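Long-range contacts in SAM-dependent O-methyltransferase (Leptospira interrogans, PDB 2HNK), which probably transfers a methyl group from S-adenosyl-L-methionine to an oxygen of its substrate, and here holds the product cofactor S-adenosyl-L-homocysteine: residues 24-29 with 106-111; 41-46 with 69-74; 87-92 with 139-144; 159-164 with 201-206. All coordinates share one frame; numbering follows the deposited sequence.

Contact 1. Residues 24-29 with 106-111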
# COMPACT_ATOMS: atom_id res chain seq x y z
N PRO C 24 -4.89 19.61 -2.83
CA PRO C 24 -5.23 20.96 -2.37
C PRO C 24 -4.20 21.98 -2.83
O PRO C 24 -3.01 21.68 -2.91
CB PRO C 24 -5.19 20.82 -0.84
CG PRO C 24 -5.43 19.38 -0.58
CD PRO C 24 -4.75 18.67 -1.71
N ASP C 25 -4.68 23.19 -3.15
CA ASP C 25 -3.84 24.27 -3.64
C ASP C 25 -2.70 24.61 -2.69
O ASP C 25 -1.63 25.00 -3.14
CB ASP C 25 -4.68 25.52 -3.90
CG ASP C 25 -5.75 25.30 -4.97
OD1 ASP C 25 -5.67 24.31 -5.73
OD2 ASP C 25 -6.68 26.14 -5.06
N SER C 26 -2.95 24.47 -1.39
CA SER C 26 -1.92 24.70 -0.38
C SER C 26 -0.78 23.68 -0.49
O SER C 26 0.38 24.05 -0.32
CB SER C 26 -2.52 24.68 1.02
OG SER C 26 -1.52 24.88 2.00
N PHE C 27 -1.12 22.42 -0.75
CA PHE C 27 -0.12 21.36 -0.95
C PHE C 27 0.76 21.64 -2.17
O PHE C 27 1.98 21.50 -2.12
CB PHE C 27 -0.79 20.00 -1.13
CG PHE C 27 -1.35 19.39 0.14
CD1 PHE C 27 -2.07 20.15 1.07
CD2 PHE C 27 -1.22 18.02 0.37
CE1 PHE C 27 -2.60 19.57 2.22
CE2 PHE C 27 -1.76 17.42 1.51
CZ PHE C 27 -2.45 18.20 2.44
N LEU C 28 0.11 22.01 -3.28
CA LEU C 28 0.81 22.40 -4.51
C LEU C 28 1.73 23.58 -4.25
O LEU C 28 2.88 23.59 -4.69
CB LEU C 28 -0.21 22.76 -5.60
CG LEU C 28 0.31 23.38 -6.91
CD1 LEU C 28 1.28 22.45 -7.62
CD2 LEU C 28 -0.86 23.75 -7.82
N LYS C 29 1.20 24.57 -3.52
CA LYS C 29 1.94 25.75 -3.08
C LYS C 29 3.25 25.35 -2.39
O LYS C 29 4.32 25.87 -2.73
CB LYS C 29 1.05 26.59 -2.15
CG LYS C 29 1.55 27.96 -1.74
CD LYS C 29 0.48 28.62 -0.85
CE LYS C 29 0.86 30.02 -0.42
NZ LYS C 29 1.77 30.01 0.75
N LYS C 106 -0.36 25.19 9.51
CA LYS C 106 -1.27 26.27 9.90
C LYS C 106 -2.24 26.63 8.79
O LYS C 106 -3.43 26.80 9.03
CB LYS C 106 -0.50 27.50 10.37
CG LYS C 106 -1.35 28.53 11.13
CD LYS C 106 -0.51 29.69 11.65
CE LYS C 106 0.44 29.30 12.80
NZ LYS C 106 -0.30 28.91 14.05
N GLU C 107 -1.72 26.76 7.56
CA GLU C 107 -2.54 27.01 6.37
C GLU C 107 -3.67 25.99 6.22
O GLU C 107 -4.76 26.31 5.76
CB GLU C 107 -1.69 26.98 5.10
CG GLU C 107 -1.01 28.30 4.76
CD GLU C 107 -0.48 28.36 3.32
OE1 GLU C 107 -0.96 27.59 2.46
OE2 GLU C 107 0.42 29.19 3.04
N ASN C 108 -3.40 24.76 6.64
CA ASN C 108 -4.34 23.67 6.47
C ASN C 108 -5.10 23.32 7.75
O ASN C 108 -5.87 22.36 7.77
CB ASN C 108 -3.63 22.45 5.88
CG ASN C 108 -3.19 22.69 4.44
OD1 ASN C 108 -3.99 22.58 3.52
ND2 ASN C 108 -1.92 23.02 4.25
N GLY C 109 -4.87 24.11 8.80
CA GLY C 109 -5.58 23.97 10.08
C GLY C 109 -5.34 22.64 10.77
O GLY C 109 -6.25 22.11 11.42
N LEU C 110 -4.13 22.11 10.64
CA LEU C 110 -3.80 20.75 11.11
C LEU C 110 -2.87 20.70 12.33
O LEU C 110 -2.55 19.61 12.81
CB LEU C 110 -3.17 19.94 9.96
CG LEU C 110 -4.06 19.64 8.74
CD1 LEU C 110 -3.21 19.28 7.53
CD2 LEU C 110 -5.07 18.54 9.06
N GLU C 111 -2.45 21.86 12.82
CA GLU C 111 -1.49 21.93 13.93
C GLU C 111 -1.90 21.17 15.18
O GLU C 111 -1.05 20.59 15.87
CB GLU C 111 -1.21 23.38 14.30
CG GLU C 111 -0.27 24.07 13.33
CD GLU C 111 -0.08 25.52 13.70
OE1 GLU C 111 1.04 25.88 14.12
OE2 GLU C 111 -1.06 26.29 13.58

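Contact 2. Residues 41-46 with 69-74. With SAH (S-adenosyl-L-homocysteine), chain O.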
# COMPACT_ATOMS: atom_id res chain seq x y z
N ASN C 41 14.52 18.19 -4.39
CA ASN C 41 14.26 16.79 -4.72
C ASN C 41 14.20 15.87 -3.48
O ASN C 41 13.95 14.67 -3.59
CB ASN C 41 15.30 16.28 -5.72
CG ASN C 41 14.91 14.95 -6.33
OD1 ASN C 41 13.73 14.69 -6.60
ND2 ASN C 41 15.90 14.09 -6.54
N MET C 42 14.42 16.47 -2.31
CA MET C 42 14.32 15.76 -1.04
C MET C 42 12.86 15.49 -0.65
O MET C 42 12.59 14.67 0.23
CB MET C 42 15.03 16.56 0.06
CG MET C 42 15.47 15.72 1.23
SD MET C 42 16.99 16.29 2.01
CE MET C 42 16.48 17.75 2.89
N GLN C 43 11.92 16.16 -1.32
CA GLN C 43 10.51 15.95 -1.01
C GLN C 43 9.79 14.98 -1.96
O GLN C 43 10.11 14.89 -3.17
CB GLN C 43 9.74 17.27 -0.88
CG GLN C 43 9.42 17.96 -2.19
CD GLN C 43 8.05 18.60 -2.17
OE1 GLN C 43 7.61 19.19 -1.17
NE2 GLN C 43 7.36 18.49 -3.29
N ILE C 44 8.81 14.30 -1.39
CA ILE C 44 8.04 13.26 -2.07
C ILE C 44 7.18 13.82 -3.21
O ILE C 44 6.93 15.03 -3.29
CB ILE C 44 7.20 12.46 -1.04
CG1 ILE C 44 6.06 13.30 -0.46
CG2 ILE C 44 8.09 11.94 0.11
CD1 ILE C 44 5.12 12.51 0.40
N SER C 45 6.76 12.93 -4.11
CA SER C 45 5.76 13.25 -5.12
C SER C 45 4.37 13.33 -4.48
O SER C 45 4.16 12.76 -3.39
CB SER C 45 5.77 12.17 -6.20
OG SER C 45 5.76 10.87 -5.63
N PRO C 46 3.43 14.05 -5.11
CA PRO C 46 2.04 14.03 -4.64
C PRO C 46 1.37 12.64 -4.74
O PRO C 46 0.50 12.33 -3.94
CB PRO C 46 1.34 15.05 -5.55
CG PRO C 46 2.22 15.23 -6.71
CD PRO C 46 3.61 14.95 -6.26
N THR C 69 11.32 15.33 8.46
CA THR C 69 10.14 16.11 8.09
C THR C 69 10.37 17.13 6.97
O THR C 69 9.48 17.33 6.15
CB THR C 69 9.55 16.79 9.35
OG1 THR C 69 9.03 15.76 10.19
CG2 THR C 69 8.44 17.78 9.01
N PHE C 70 11.55 17.77 6.97
CA PHE C 70 11.90 18.74 5.92
C PHE C 70 10.83 19.83 5.86
O PHE C 70 10.37 20.29 6.91
CB PHE C 70 12.13 18.02 4.58
CG PHE C 70 12.77 18.87 3.51
CD1 PHE C 70 13.77 19.79 3.81
CD2 PHE C 70 12.39 18.71 2.18
CE1 PHE C 70 14.37 20.56 2.80
CE2 PHE C 70 12.97 19.48 1.17
CZ PHE C 70 13.96 20.41 1.48
N THR C 71 10.40 20.22 4.65
CA THR C 71 9.42 21.31 4.51
C THR C 71 7.96 20.87 4.72
O THR C 71 7.03 21.67 4.58
CB THR C 71 9.57 22.06 3.17
OG1 THR C 71 9.56 21.11 2.09
CG2 THR C 71 10.88 22.85 3.13
N GLY C 72 7.78 19.58 5.01
CA GLY C 72 6.54 19.08 5.58
C GLY C 72 5.48 18.40 4.73
O GLY C 72 4.39 18.12 5.25
N TYR C 73 5.78 18.09 3.47
CA TYR C 73 4.74 17.55 2.57
C TYR C 73 4.11 16.26 3.09
O TYR C 73 2.88 16.14 3.12
CB TYR C 73 5.22 17.37 1.12
CG TYR C 73 4.08 17.15 0.13
CD1 TYR C 73 3.59 15.86 -0.12
CD2 TYR C 73 3.47 18.22 -0.52
CE1 TYR C 73 2.53 15.65 -1.01
CE2 TYR C 73 2.41 18.02 -1.42
CZ TYR C 73 1.95 16.73 -1.65
OH TYR C 73 0.91 16.53 -2.53
N SER C 74 4.94 15.31 3.49
CA SER C 74 4.45 14.01 3.91
C SER C 74 3.66 14.11 5.21
O SER C 74 2.62 13.46 5.35
CB SER C 74 5.59 12.99 4.03
OG SER C 74 6.56 13.37 4.99
N SAH O . 9.47 13.78 4.68
CA SAH O . 10.00 14.97 3.95
CB SAH O . 11.38 14.67 3.38
CG SAH O . 12.45 14.39 4.44
SD SAH O . 14.06 14.99 3.86
C SAH O . 9.05 15.51 2.87
O SAH O . 9.29 16.56 2.27
OXT SAH O . 8.02 14.91 2.57
C5' SAH O . 14.95 14.50 5.36
C4' SAH O . 14.83 15.46 6.54
O4' SAH O . 15.35 14.82 7.69
C3' SAH O . 15.62 16.74 6.34
O3' SAH O . 14.76 17.83 6.56
C2' SAH O . 16.70 16.74 7.41
O2' SAH O . 16.82 18.01 8.00
C1' SAH O . 16.19 15.71 8.41
N9 SAH O . 17.26 14.99 9.13
C8 SAH O . 18.54 14.70 8.71
N7 SAH O . 19.18 14.03 9.70
C5 SAH O . 18.32 13.88 10.74
C6 SAH O . 18.44 13.27 12.00
N6 SAH O . 19.58 12.70 12.37
N1 SAH O . 17.37 13.29 12.87
C2 SAH O . 16.18 13.88 12.50
N3 SAH O . 16.06 14.47 11.26
C4 SAH O . 17.12 14.48 10.40
O HOH W 1 8.41 18.70 1.84
O HOH W 2 -0.57 14.24 -2.27

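Contact 3. Residues 87-92 with 139-144. With SAH (S-adenosyl-L-homocysteine), chain O.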
# COMPACT_ATOMS: atom_id res chain seq x y z
N LYS C 87 -3.07 11.51 15.82
CA LYS C 87 -1.96 12.45 16.02
C LYS C 87 -0.63 11.96 15.43
O LYS C 87 -0.38 10.76 15.37
CB LYS C 87 -1.80 12.73 17.52
CG LYS C 87 -3.02 13.41 18.13
CD LYS C 87 -3.04 13.23 19.64
CE LYS C 87 -4.34 13.77 20.22
NZ LYS C 87 -4.23 13.95 21.70
N ILE C 88 0.21 12.91 15.00
CA ILE C 88 1.54 12.60 14.45
C ILE C 88 2.66 13.39 15.15
O ILE C 88 2.55 14.60 15.34
CB ILE C 88 1.60 12.81 12.89
CG1 ILE C 88 3.03 12.60 12.34
CG2 ILE C 88 1.05 14.17 12.48
CD1 ILE C 88 3.14 12.60 10.82
N LEU C 89 3.72 12.69 15.55
CA LEU C 89 4.96 13.33 15.98
C LEU C 89 5.98 13.39 14.84
O LEU C 89 6.29 12.36 14.22
CB LEU C 89 5.57 12.62 17.20
CG LEU C 89 6.99 13.02 17.64
CD1 LEU C 89 7.05 14.45 18.14
CD2 LEU C 89 7.51 12.08 18.72
N CYS C 90 6.49 14.59 14.58
CA CYS C 90 7.51 14.83 13.57
C CYS C 90 8.87 15.10 14.19
O CYS C 90 8.99 15.94 15.08
CB CYS C 90 7.11 16.02 12.71
SG CYS C 90 5.66 15.74 11.72
N CYS C 91 9.88 14.39 13.72
CA CYS C 91 11.25 14.53 14.21
C CYS C 91 12.13 15.05 13.10
O CYS C 91 12.19 14.45 12.01
CB CYS C 91 11.82 13.18 14.65
SG CYS C 91 10.80 12.26 15.80
N ASP C 92 12.80 16.17 13.36
CA ASP C 92 13.69 16.78 12.39
C ASP C 92 14.75 17.57 13.14
O ASP C 92 14.52 18.04 14.25
CB ASP C 92 12.91 17.70 11.44
CG ASP C 92 13.59 17.87 10.08
OD1 ASP C 92 14.53 18.68 9.97
OD2 ASP C 92 13.16 17.20 9.12
N SER C 139 3.26 14.85 25.40
CA SER C 139 2.10 14.81 26.27
C SER C 139 0.83 14.76 25.43
O SER C 139 0.63 15.59 24.52
CB SER C 139 2.08 16.02 27.21
OG SER C 139 0.88 16.04 27.98
N ASP C 140 -0.01 13.76 25.72
CA ASP C 140 -1.27 13.50 25.02
C ASP C 140 -1.07 12.92 23.60
O ASP C 140 -2.01 12.88 22.80
CB ASP C 140 -2.18 14.74 25.01
CG ASP C 140 -3.66 14.38 24.95
OD1 ASP C 140 -4.00 13.17 24.92
OD2 ASP C 140 -4.50 15.30 24.93
N PHE C 141 0.15 12.49 23.32
CA PHE C 141 0.47 11.76 22.09
C PHE C 141 0.69 10.29 22.46
O PHE C 141 -0.26 9.50 22.42
CB PHE C 141 1.70 12.37 21.38
CG PHE C 141 2.19 11.58 20.19
CD1 PHE C 141 1.47 11.57 19.00
CD2 PHE C 141 3.38 10.87 20.26
CE1 PHE C 141 1.93 10.84 17.90
CE2 PHE C 141 3.84 10.14 19.17
CZ PHE C 141 3.12 10.13 17.99
N ALA C 142 1.91 9.94 22.84
CA ALA C 142 2.27 8.57 23.22
C ALA C 142 3.69 8.52 23.78
O ALA C 142 4.46 9.46 23.58
CB ALA C 142 2.13 7.62 22.02
N PHE C 143 4.02 7.43 24.47
CA PHE C 143 5.38 7.18 24.95
C PHE C 143 5.58 5.73 25.34
O PHE C 143 4.62 4.98 25.48
CB PHE C 143 5.76 8.12 26.11
CG PHE C 143 5.02 7.87 27.38
CD1 PHE C 143 5.57 7.06 28.37
CD2 PHE C 143 3.76 8.43 27.59
CE1 PHE C 143 4.87 6.81 29.56
CE2 PHE C 143 3.06 8.20 28.77
CZ PHE C 143 3.62 7.39 29.76
N GLY C 144 6.84 5.34 25.51
CA GLY C 144 7.17 3.97 25.92
C GLY C 144 7.14 3.01 24.75
O GLY C 144 6.66 3.35 23.67
N SAH O . 9.47 13.78 4.68
CA SAH O . 10.00 14.97 3.95
CB SAH O . 11.38 14.67 3.38
CG SAH O . 12.45 14.39 4.44
SD SAH O . 14.06 14.99 3.86
C SAH O . 9.05 15.51 2.87
O SAH O . 9.29 16.56 2.27
OXT SAH O . 8.02 14.91 2.57
C5' SAH O . 14.95 14.50 5.36
C4' SAH O . 14.83 15.46 6.54
O4' SAH O . 15.35 14.82 7.69
C3' SAH O . 15.62 16.74 6.34
O3' SAH O . 14.76 17.83 6.56
C2' SAH O . 16.70 16.74 7.41
O2' SAH O . 16.82 18.01 8.00
C1' SAH O . 16.19 15.71 8.41
N9 SAH O . 17.26 14.99 9.13
C8 SAH O . 18.54 14.70 8.71
N7 SAH O . 19.18 14.03 9.70
C5 SAH O . 18.32 13.88 10.74
C6 SAH O . 18.44 13.27 12.00
N6 SAH O . 19.58 12.70 12.37
N1 SAH O . 17.37 13.29 12.87
C2 SAH O . 16.18 13.88 12.50
N3 SAH O . 16.06 14.47 11.26
C4 SAH O . 17.12 14.48 10.40
O HOH W 3 -3.83 16.56 21.88

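Contact 4. Residues 159-164 with 201-206. With SAH (S-adenosyl-L-homocysteine), chain O.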
# COMPACT_ATOMS: atom_id res chain seq x y z
N ASN C 159 22.01 6.32 8.74
CA ASN C 159 21.50 5.88 10.04
C ASN C 159 20.26 4.98 10.02
O ASN C 159 19.75 4.64 11.09
CB ASN C 159 21.28 7.08 10.96
CG ASN C 159 22.48 7.35 11.87
OD1 ASN C 159 23.22 6.43 12.21
ND2 ASN C 159 22.66 8.60 12.25
N TYR C 160 19.79 4.60 8.83
CA TYR C 160 18.61 3.73 8.70
C TYR C 160 18.72 2.43 9.52
O TYR C 160 17.77 2.09 10.24
CB TYR C 160 18.32 3.40 7.23
CG TYR C 160 17.38 4.33 6.48
CD1 TYR C 160 17.33 5.70 6.75
CD2 TYR C 160 16.56 3.83 5.45
CE1 TYR C 160 16.46 6.55 6.04
CE2 TYR C 160 15.70 4.67 4.72
CZ TYR C 160 15.66 6.03 5.02
OH TYR C 160 14.82 6.85 4.31
N PRO C 161 19.85 1.70 9.41
CA PRO C 161 19.97 0.50 10.25
C PRO C 161 19.97 0.77 11.77
O PRO C 161 19.68 -0.13 12.54
CB PRO C 161 21.30 -0.14 9.81
CG PRO C 161 22.05 0.94 9.12
CD PRO C 161 21.04 1.88 8.54
N ASN C 162 20.26 2.00 12.19
CA ASN C 162 20.17 2.34 13.61
C ASN C 162 18.77 2.76 14.06
O ASN C 162 18.41 2.56 15.22
CB ASN C 162 21.20 3.41 13.96
CG ASN C 162 22.62 2.98 13.65
OD1 ASN C 162 23.01 1.85 13.95
ND2 ASN C 162 23.38 3.85 13.01
N TYR C 163 18.00 3.35 13.15
CA TYR C 163 16.61 3.70 13.45
C TYR C 163 15.76 2.44 13.62
O TYR C 163 14.88 2.38 14.49
CB TYR C 163 16.03 4.63 12.38
CG TYR C 163 16.66 6.00 12.36
CD1 TYR C 163 16.62 6.82 13.50
CD2 TYR C 163 17.31 6.50 11.22
CE1 TYR C 163 17.19 8.08 13.50
CE2 TYR C 163 17.88 7.77 11.21
CZ TYR C 163 17.83 8.55 12.37
OH TYR C 163 18.40 9.81 12.41
N TYR C 164 16.06 1.43 12.81
CA TYR C 164 15.26 0.21 12.73
C TYR C 164 14.90 -0.44 14.08
O TYR C 164 13.72 -0.60 14.38
CB TYR C 164 15.91 -0.79 11.76
CG TYR C 164 15.08 -2.03 11.53
CD1 TYR C 164 13.86 -1.96 10.86
CD2 TYR C 164 15.52 -3.28 11.98
CE1 TYR C 164 13.08 -3.11 10.65
CE2 TYR C 164 14.75 -4.43 11.77
CZ TYR C 164 13.54 -4.33 11.11
OH TYR C 164 12.78 -5.46 10.90
N ILE C 201 21.22 2.27 3.70
CA ILE C 201 20.02 1.73 3.05
C ILE C 201 20.11 0.23 2.71
O ILE C 201 19.19 -0.52 3.02
CB ILE C 201 19.60 2.59 1.82
CG1 ILE C 201 19.27 4.01 2.28
CG2 ILE C 201 18.42 1.96 1.06
CD1 ILE C 201 19.16 5.02 1.17
N ARG C 202 21.22 -0.20 2.10
CA ARG C 202 21.46 -1.63 1.83
C ARG C 202 21.37 -2.48 3.08
O ARG C 202 20.71 -3.53 3.08
CB ARG C 202 22.83 -1.86 1.19
CG ARG C 202 22.91 -1.63 -0.30
CD ARG C 202 24.10 -2.38 -0.91
NE ARG C 202 24.48 -1.79 -2.19
CZ ARG C 202 25.49 -0.93 -2.36
NH1 ARG C 202 26.25 -0.57 -1.33
NH2 ARG C 202 25.75 -0.44 -3.55
N LYS C 203 22.06 -2.05 4.13
CA LYS C 203 22.04 -2.71 5.44
C LYS C 203 20.64 -2.76 6.02
O LYS C 203 20.23 -3.78 6.59
CB LYS C 203 22.96 -1.98 6.42
CG LYS C 203 24.44 -2.24 6.23
CD LYS C 203 25.21 -1.63 7.39
CE LYS C 203 26.24 -2.59 7.94
NZ LYS C 203 26.36 -2.43 9.42
N PHE C 204 19.92 -1.65 5.91
CA PHE C 204 18.52 -1.59 6.34
C PHE C 204 17.67 -2.60 5.58
O PHE C 204 16.97 -3.40 6.20
CB PHE C 204 17.97 -0.16 6.17
CG PHE C 204 16.50 -0.04 6.43
CD1 PHE C 204 16.02 0.18 7.73
CD2 PHE C 204 15.58 -0.15 5.39
CE1 PHE C 204 14.66 0.29 7.98
CE2 PHE C 204 14.20 -0.03 5.63
CZ PHE C 204 13.74 0.19 6.93
N ASN C 205 17.75 -2.60 4.24
CA ASN C 205 16.96 -3.54 3.43
C ASN C 205 17.26 -4.98 3.80
O ASN C 205 16.36 -5.82 3.85
CB ASN C 205 17.17 -3.31 1.93
CG ASN C 205 16.60 -1.98 1.44
OD1 ASN C 205 15.79 -1.35 2.13
ND2 ASN C 205 17.02 -1.55 0.26
N GLU C 206 18.53 -5.24 4.09
CA GLU C 206 19.03 -6.56 4.46
C GLU C 206 18.47 -6.99 5.83
O GLU C 206 17.99 -8.11 5.97
CB GLU C 206 20.56 -6.51 4.46
CG GLU C 206 21.31 -7.80 4.71
CD GLU C 206 22.84 -7.62 4.59
OE1 GLU C 206 23.45 -6.84 5.40
OE2 GLU C 206 23.42 -8.26 3.68
N SAH O . 9.47 13.78 4.68
CA SAH O . 10.00 14.97 3.95
CB SAH O . 11.38 14.67 3.38
CG SAH O . 12.45 14.39 4.44
SD SAH O . 14.06 14.99 3.86
C SAH O . 9.05 15.51 2.87
O SAH O . 9.29 16.56 2.27
OXT SAH O . 8.02 14.91 2.57
C5' SAH O . 14.95 14.50 5.36
C4' SAH O . 14.83 15.46 6.54
O4' SAH O . 15.35 14.82 7.69
C3' SAH O . 15.62 16.74 6.34
O3' SAH O . 14.76 17.83 6.56
C2' SAH O . 16.70 16.74 7.41
O2' SAH O . 16.82 18.01 8.00
C1' SAH O . 16.19 15.71 8.41
N9 SAH O . 17.26 14.99 9.13
C8 SAH O . 18.54 14.70 8.71
N7 SAH O . 19.18 14.03 9.70
C5 SAH O . 18.32 13.88 10.74
C6 SAH O . 18.44 13.27 12.00
N6 SAH O . 19.58 12.70 12.37
N1 SAH O . 17.37 13.29 12.87
C2 SAH O . 16.18 13.88 12.50
N3 SAH O . 16.06 14.47 11.26
C4 SAH O . 17.12 14.48 10.40

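Contact 1. Residues 24-29 with 106-111
Glu107 reaches from the end of helix 95-107 to the first turn of helix 25-35. Its CG stands anti to the carbonyl carbon (chi1 -85°), and the chain is extended beyond that. At the start, Glu107 CB lies 3.7 Å from Ser26 OG. At the end, CD splits into two oxygens with one partner each. Glu107 OE1 takes a hydrogen bond from Ser26 OG at 2.8 Å, met from above the carboxylate plane. Glu107 OE2 offers its syn lone pair to Lys29 NZ, also at 2.8 Å, in a salt bridge. The Lys29 chain bends at its last torsion and crosses Glu107 at about a right angle. Its NZ has a second, weak bond to Tyr104 OH.

Helix 95-107 connects two parallel strands of the Rossmann-like methyltransferase sheet. It closes in a Schellman motif, with Gly109 at positive phi and Gly109 N bonded back to Lys106 O. Just before that glycine, Asn108 ND2 donates to Ser26 OG at 2.9 Å. This bond is bent, with an N-H...acceptor angle of 136°. Ser26 OG therefore gives one bond and takes one. Asn108 ND2 also bonds Tyr104 O, so two acceptors hold the amide. Asn108 OD1 meets the edge of the Phe27 ring, 3.6 Å from Phe27 CE1, with amide and ring planes 89° apart. Pro24 CG lies over one face of that ring. Leu76 of helix 73-81 touches both Phe27 and Asn108.

Contact 2. Residues 41-46 with 69-74
No direct hydrogen bond joins residues 41-46 to 69-74. Apolar contacts, waters and SAH do so instead. Met42 bends at chi2 and chi3 to lay its methyl over one face of Phe70, with Met42 CE 3.7 Å from the ring centroid. This CH-pi contact is part of a Met-aromatic pair, and Thr71 CG2 covers the opposite face. Ile44 CG1 crosses to Tyr73 CD1 at 3.6 Å, while Pro46 CB meets Tyr73 OH.

Two waters bridge the segments. One takes hydrogen bonds from Thr71 OG1 and Tyr73 N and gives them to Gln43 OE1 and to O of SAH. Thr71 OG1 is also bonded to Thr34 OG1. The other water donates to Pro46 O and Tyr73 OH, which is also bonded to Glu23.

Ser74 grips both charged groups of the amino acid part of SAH. Ser74 N donates to OXT of SAH at 3.2 Å, and Ser74 OG accepts from its amino N at 3.0 Å. Ser74 OG is also bonded to Glu66.

Residues 69-74 run from the glycine-containing loop after strand 63-67 into helix 73-81, in the first beta-alpha unit of class I methyltransferases. Residues 41-46 lead into helix 46-59, whose Leu52 touches Ile44 and Ser74.

Contact 3. Residues 87-92 with 139-144
Lys87 NZ is gripped by three partners. It donates to Asp140 O at 2.7 Å, in the carbonyl plane. It forms a salt bridge with the side chain of the same residue, Asp140 OD1 being 3.3 Å away. Lys87 NZ also donates to a water O at 2.6 Å. That water in turn donates a weak bond to Asp140 OD2. The lysine chain is extended beyond CG, which carries its tip out to the loop. One aspartate thus offers the ammonium group both a main-chain and a side-chain oxygen.

Strand 87-92 is the second strand, in chain order, of the Rossmann-like methyltransferase sheet. It runs between strands 63-67 and 114-118, parallel to both. At its far end Asp92 does what an acid at this place does in class I methyltransferases: it binds the cofactor ribose. Asp92 OD1 accepts from O2' of SAH, and Asp92 OD2 accepts from O3', both at 3.1 Å. Asp92 OD2 also takes the backbone N-H groups of Thr69 and Phe70, which should fix the carboxylate and offset its charge.

At the loop end, Phe141 lies against the strand, its CG anti to the backbone N (chi1 173°). It meets Phe115 of strand 114-118 and touches Ile65 of strand 63-67. Leu89 CB sits over one face of the Phe141 ring, 3.9 Å from the centroid and offset toward the rim. At the ring edge, Phe141 CE1 lies 3.4 Å from Lys87 O.

Contact 4. Residues 159-164 with 201-206
The two helix backbones come unusually close, with Pro161 CA only 4.7 Å from Phe204 CA. The short axes of 160-164 and 201-206 approach to 8.5 Å and run 35° apart. No hydrogen bond links the segments, and the packing is apolar and aromatic.

Phe204 lies in the middle. Its CG is anti to the backbone N (chi1 173°), which sends the ring in among Tyr160, Pro161 and Tyr164. At the base, Tyr160 CB and Phe204 CB touch at 3.7 Å. The edge of the Tyr160 ring points at the face of Phe204 in a T-shaped pair, planes 72° apart and centroids 5.4 Å apart. Tyr160 CD2 is the atom over that face, offset toward the rim. From the next helical turn, Tyr164 CD1 meets Phe204 CE1 at 3.7 Å, and the two side chains cross at about a right angle. Nearer the surface, Pro161 CG rests on Lys203 CB at 4.1 Å, while the rest of the lysine leads away.

The tyrosine hydroxyls bond elsewhere: Tyr160 OH to Asp180 O and Lys157 NZ, Tyr164 OH to Asp211. Asn205 ND2 is bonded to Tyr15 OH of the second subunit.

Tyr163 turns away from helix 196-210 toward the cofactor. Its OH lies 3.1 Å from N6 of SAH and is bonded to Asp156, a residue of the binding site. Tyr160, Tyr164 and Phe204 form an aromatic cluster between two helices, laid on Leu153 and Leu177 of the central sheet of this Rossmann-like methyltransferase fold.

Contact 1 is a surface contact, built from a salt bridge and hydrogen bonds at helix ends. Contacts 2, 3 and 4 are buried, and each touches SAH. Contact 2 holds the amino acid part, contact 3 the ribose, and contact 4 lies beside the adenine. Contacts 2 and 3 meet directly, at the turn that follows strand 63-67. Contacts 1 and 2 also touch, through Phe27 O and the ring of Tyr73. Contact 4 packs helix on helix without polar bonds between its two segments, on the opposite side of the chain's centre from contact 1. Contact 3 mixes both chemistries, with a charged tip at one strand end and a packed phenylalanine.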